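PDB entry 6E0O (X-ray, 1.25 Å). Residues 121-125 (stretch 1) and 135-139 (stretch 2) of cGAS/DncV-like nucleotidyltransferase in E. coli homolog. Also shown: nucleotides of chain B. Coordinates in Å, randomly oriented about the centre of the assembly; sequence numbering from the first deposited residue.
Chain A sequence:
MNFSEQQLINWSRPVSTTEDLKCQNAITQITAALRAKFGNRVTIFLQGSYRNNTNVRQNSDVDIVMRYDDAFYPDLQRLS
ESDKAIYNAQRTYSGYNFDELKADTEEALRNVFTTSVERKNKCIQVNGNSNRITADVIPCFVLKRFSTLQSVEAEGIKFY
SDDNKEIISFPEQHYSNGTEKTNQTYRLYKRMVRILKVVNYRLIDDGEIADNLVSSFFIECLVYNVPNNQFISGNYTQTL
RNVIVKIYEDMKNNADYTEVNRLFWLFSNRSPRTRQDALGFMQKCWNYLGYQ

Stretch 1 121-125: NKCIQ
Stretch 2, residues 135-139: ADVIP

Residues 122-125 and 135-138 run antiparallel, their end-to-end directions 150° apart, and the two full stretches bury 317 Å² between them. Stretch 2 is strand throughout, with Ala 135 at phi/psi -129/142, Ile 138 at -113/90 and Pro 139 at -65/144 (ring C-gamma endo); stretch 1 enters the sheet at Ile 124. Across the pair, Cys 123 lies opposite Ile 138 (CA-CA 4.7 Å), Ile 124 opposite Val 137 (5.1 Å) and Gln 125 opposite Asp 136 (4.5 Å).

Asn 121 (phi/psi -62/-39, chi1 t) makes no contact with stretch 2. In Lys 122 (-121/6), CA-to-CB points sideways, and the extended mttt chain carries its end away from stretch 2; its NZ donates to OP1 of the adenosine monophosphate at 3.2 Å, an apt pairing of ammonium and phosphate. A water oxygen lies 2.9 Å from Lys 122 O and 2.9 Å from Pro 139 O, bridging the two carbonyls.

Cys 123 (-166/176, chi1 p) is buried and points toward stretch 2. Its small side chain permits close packing: CB lies 3.2 Å from Val 137 O and 4.0 Å from CG1 of Ile 138 (chi1 m, chi2 t), while SG is 3.6 Å from Asp 136 CG.

Ile 124 (-110/120, mm) forms the hydrogen-bonded bridge with Val 137 (-98/125, chi1 t). Ile 124 N donates to Val 137 O and Val 137 N to Ile 124 O, both at 2.8 Å and nearly linear (169° and 171°). Their branched aliphatic side chains share one sheet face and are buried, as suits apolar groups.

Gln 125 (-88/135, chi1 and chi2 t, chi3 104°) forms the non-hydrogen-bonded bridge with Asp 136 (-102/118, chi1 m, chi2 -6°), their side chains sharing the other face. Gln 125 CA makes a CA-H...O contact with Ala 135 O at 3.4 Å. A second water links the polar ends, accepting from Gln 125 NE2 (2.7 Å) and donating to Asp 136 OD1 (2.9 Å); Asp 136 OD2 lies 3.0 Å from the nucleotide O3'.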

ATOM      1  N   ASN A 121     -15.768  -4.625   2.208  1.00 15.38           N
ATOM      2  CA  ASN A 121     -16.206  -3.802   1.087  1.00 15.59           C
ATOM      3  C   ASN A 121     -15.352  -4.031  -0.155  1.00 14.92           C
ATOM      4  O   ASN A 121     -15.875  -4.037  -1.279  1.00 15.53           O
ATOM      5  CB  ASN A 121     -16.172  -2.332   1.500  1.00 18.50           C
ATOM      6  CG  ASN A 121     -16.847  -1.429   0.490  1.00 18.60           C
ATOM      7  OD1 ASN A 121     -17.879  -1.780  -0.082  1.00 19.81           O
ATOM      8  ND2 ASN A 121     -16.263  -0.261   0.260  1.00 20.18           N
ATOM      9  N   LYS A 122     -14.039  -4.207   0.023  1.00 14.30           N
ATOM     10  CA  LYS A 122     -13.104  -4.270  -1.094  1.00 14.71           C
ATOM     11  C   LYS A 122     -12.329  -5.578  -1.150  1.00 14.57           C
ATOM     12  O   LYS A 122     -11.445  -5.718  -2.003  1.00 14.83           O
ATOM     13  CB  LYS A 122     -12.123  -3.094  -1.048  1.00 16.90           C
ATOM     14  CG  LYS A 122     -12.770  -1.741  -1.260  1.00 17.28           C
ATOM     15  CD  LYS A 122     -11.759  -0.603  -1.245  1.00 19.92           C
ATOM     16  CE  LYS A 122     -12.452   0.747  -1.144  1.00 23.79           C
ATOM     17  NZ  LYS A 122     -11.481   1.860  -1.006  1.00 27.58           N
ATOM     18  N   CYS A 123     -12.649  -6.545  -0.294  1.00 13.87           N
ATOM     19  CA  CYS A 123     -11.877  -7.780  -0.215  1.00 12.87           C
ATOM     20  C   CYS A 123     -12.666  -8.802   0.586  1.00 13.37           C
ATOM     21  O   CYS A 123     -13.747  -8.514   1.107  1.00 14.34           O
ATOM     22  CB  CYS A 123     -10.517  -7.515   0.434  1.00 14.60           C
ATOM     23  SG  CYS A 123     -10.611  -7.005   2.175  1.00 18.33           S
ATOM     24  N   ILE A 124     -12.112 -10.008   0.671  1.00 12.67           N
ATOM     25  CA  ILE A 124     -12.564 -11.032   1.606  1.00 13.23           C
ATOM     26  C   ILE A 124     -11.466 -11.177   2.657  1.00 12.94           C
ATOM     27  O   ILE A 124     -10.324 -11.522   2.332  1.00 13.18           O
ATOM     28  CB  ILE A 124     -12.827 -12.379   0.915  1.00 13.12           C
ATOM     29  CG1 ILE A 124     -13.773 -12.260  -0.280  1.00 15.01           C
ATOM     30  CG2 ILE A 124     -13.334 -13.353   1.965  1.00 13.01           C
ATOM     31  CD1 ILE A 124     -15.162 -11.798   0.044  1.00 16.42           C
ATOM     32  N   GLN A 125     -11.798 -10.923   3.913  1.00 12.84           N
ATOM     33  CA  GLN A 125     -10.828 -11.056   4.986  1.00 12.51           C
ATOM     34  C   GLN A 125     -10.828 -12.483   5.501  1.00 12.70           C
ATOM     35  O   GLN A 125     -11.887 -13.077   5.714  1.00 14.41           O
ATOM     36  CB  GLN A 125     -11.185 -10.097   6.119  1.00 15.04           C
ATOM     37  CG  GLN A 125     -10.201 -10.039   7.253  1.00 18.20           C
ATOM     38  CD  GLN A 125     -10.578  -8.963   8.249  1.00 25.39           C
ATOM     39  OE1 GLN A 125     -11.089  -9.255   9.324  1.00 32.20           O
ATOM     40  NE2 GLN A 125     -10.353  -7.712   7.881  1.00 29.53           N
ATOM     41  N   ALA A 135      -5.254 -12.081   6.471  1.00 12.89           N
ATOM     42  CA  ALA A 135      -5.058 -11.758   5.071  1.00 13.73           C
ATOM     43  C   ALA A 135      -6.315 -11.127   4.509  1.00 13.75           C
ATOM     44  O   ALA A 135      -7.432 -11.530   4.850  1.00 15.98           O
ATOM     45  CB  ALA A 135      -4.725 -13.007   4.246  1.00 15.21           C
ATOM     46  N   ASP A 136      -6.116 -10.140   3.648  1.00 12.79           N
ATOM     47  CA  ASP A 136      -7.167  -9.586   2.816  1.00 13.09           C
ATOM     48  C   ASP A 136      -6.974 -10.175   1.429  1.00 12.44           C
ATOM     49  O   ASP A 136      -5.929  -9.968   0.814  1.00 15.06           O
ATOM     50  CB  ASP A 136      -7.022  -8.071   2.742  1.00 15.15           C
ATOM     51  CG  ASP A 136      -7.498  -7.377   3.993  1.00 20.39           C
ATOM     52  OD1 ASP A 136      -8.057  -8.056   4.879  1.00 24.02           O
ATOM     53  OD2 ASP A 136      -7.329  -6.139   4.075  1.00 24.79           O
ATOM     54  N   VAL A 137      -7.967 -10.917   0.946  1.00 12.01           N
ATOM     55  CA  VAL A 137      -7.928 -11.496  -0.389  1.00 11.68           C
ATOM     56  C   VAL A 137      -8.712 -10.583  -1.318  1.00 11.14           C
ATOM     57  O   VAL A 137      -9.887 -10.288  -1.068  1.00 11.60           O
ATOM     58  CB  VAL A 137      -8.479 -12.928  -0.392  1.00 12.78           C
ATOM     59  CG1 VAL A 137      -8.497 -13.483  -1.799  1.00 13.57           C
ATOM     60  CG2 VAL A 137      -7.662 -13.793   0.548  1.00 13.70           C
ATOM     61  N   ILE A 138      -8.066 -10.139  -2.391  1.00 11.25           N
ATOM     62  CA  ILE A 138      -8.629  -9.140  -3.294  1.00 11.29           C
ATOM     63  C   ILE A 138      -8.892  -9.801  -4.641  1.00 10.67           C
ATOM     64  O   ILE A 138      -7.997  -9.827  -5.502  1.00 11.63           O
ATOM     65  CB  ILE A 138      -7.690  -7.933  -3.437  1.00 12.30           C
ATOM     66  CG1 ILE A 138      -7.376  -7.352  -2.053  1.00 15.17           C
ATOM     67  CG2 ILE A 138      -8.324  -6.885  -4.320  1.00 13.59           C
ATOM     68  CD1 ILE A 138      -6.062  -6.661  -1.973  1.00 24.99           C
ATOM     69  N   PRO A 139     -10.078 -10.369  -4.869  1.00 10.64           N
ATOM     70  CA  PRO A 139     -10.413 -10.828  -6.224  1.00 11.04           C
ATOM     71  C   PRO A 139     -10.506  -9.637  -7.167  1.00 10.62           C
ATOM     72  O   PRO A 139     -10.961  -8.557  -6.785  1.00 11.79           O
ATOM     73  CB  PRO A 139     -11.766 -11.528  -6.042  1.00 11.62           C
ATOM     74  CG  PRO A 139     -12.362 -10.873  -4.855  1.00 12.94           C
ATOM     75  CD  PRO A 139     -11.203 -10.540  -3.932  1.00 12.19           C
TER
ATOM     76  P     A B   2      -8.793   0.103   2.398  1.00 53.75           P
ATOM     77  OP1   A B   2      -9.593   0.546   1.226  1.00 57.70           O
ATOM     78  OP2   A B   2      -9.447   0.015   3.733  1.00 58.92           O
ATOM     79  O5'   A B   2      -8.194  -1.335   2.059  1.00 62.49           O
ATOM     80  C5'   A B   2      -8.988  -2.513   2.172  1.00 66.22           C
ATOM     81  C4'   A B   2      -8.458  -3.628   1.304  1.00 66.10           C
ATOM     82  O4'   A B   2      -8.681  -3.278  -0.088  1.00 61.45           O
ATOM     83  C3'   A B   2      -6.963  -3.904   1.444  1.00 67.58           C
ATOM     84  O3'   A B   2      -6.702  -5.298   1.288  1.00 68.72           O
ATOM     85  C2'   A B   2      -6.359  -3.123   0.284  1.00 64.35           C
ATOM     86  O2'   A B   2      -5.125  -3.627  -0.188  1.00 65.29           O
ATOM     87  C1'   A B   2      -7.449  -3.228  -0.780  1.00 56.20           C
ATOM     88  N9    A B   2      -7.483  -2.069  -1.671  1.00 37.46           N
ATOM     89  C8    A B   2      -7.951  -0.810  -1.374  1.00 31.71           C
ATOM     90  N7    A B   2      -7.852   0.041  -2.363  1.00 24.64           N
ATOM     91  C5    A B   2      -7.267  -0.703  -3.380  1.00 24.58           C
ATOM     92  C6    A B   2      -6.885  -0.377  -4.696  1.00 21.77           C
ATOM     93  N6    A B   2      -7.039   0.822  -5.259  1.00 22.77           N
ATOM     94  N1    A B   2      -6.346  -1.365  -5.426  1.00 23.79           N
ATOM     95  C2    A B   2      -6.175  -2.575  -4.896  1.00 23.79           C
ATOM     96  N3    A B   2      -6.492  -3.004  -3.675  1.00 24.49           N
ATOM     97  C4    A B   2      -7.039  -2.006  -2.963  1.00 26.40           C
HETATM   98  O   HOH W   1     -12.058  -7.432  -4.301  1.00 13.51           O
HETATM   99  O   HOH W   2      -9.971  -6.050   5.831  1.00 39.84           O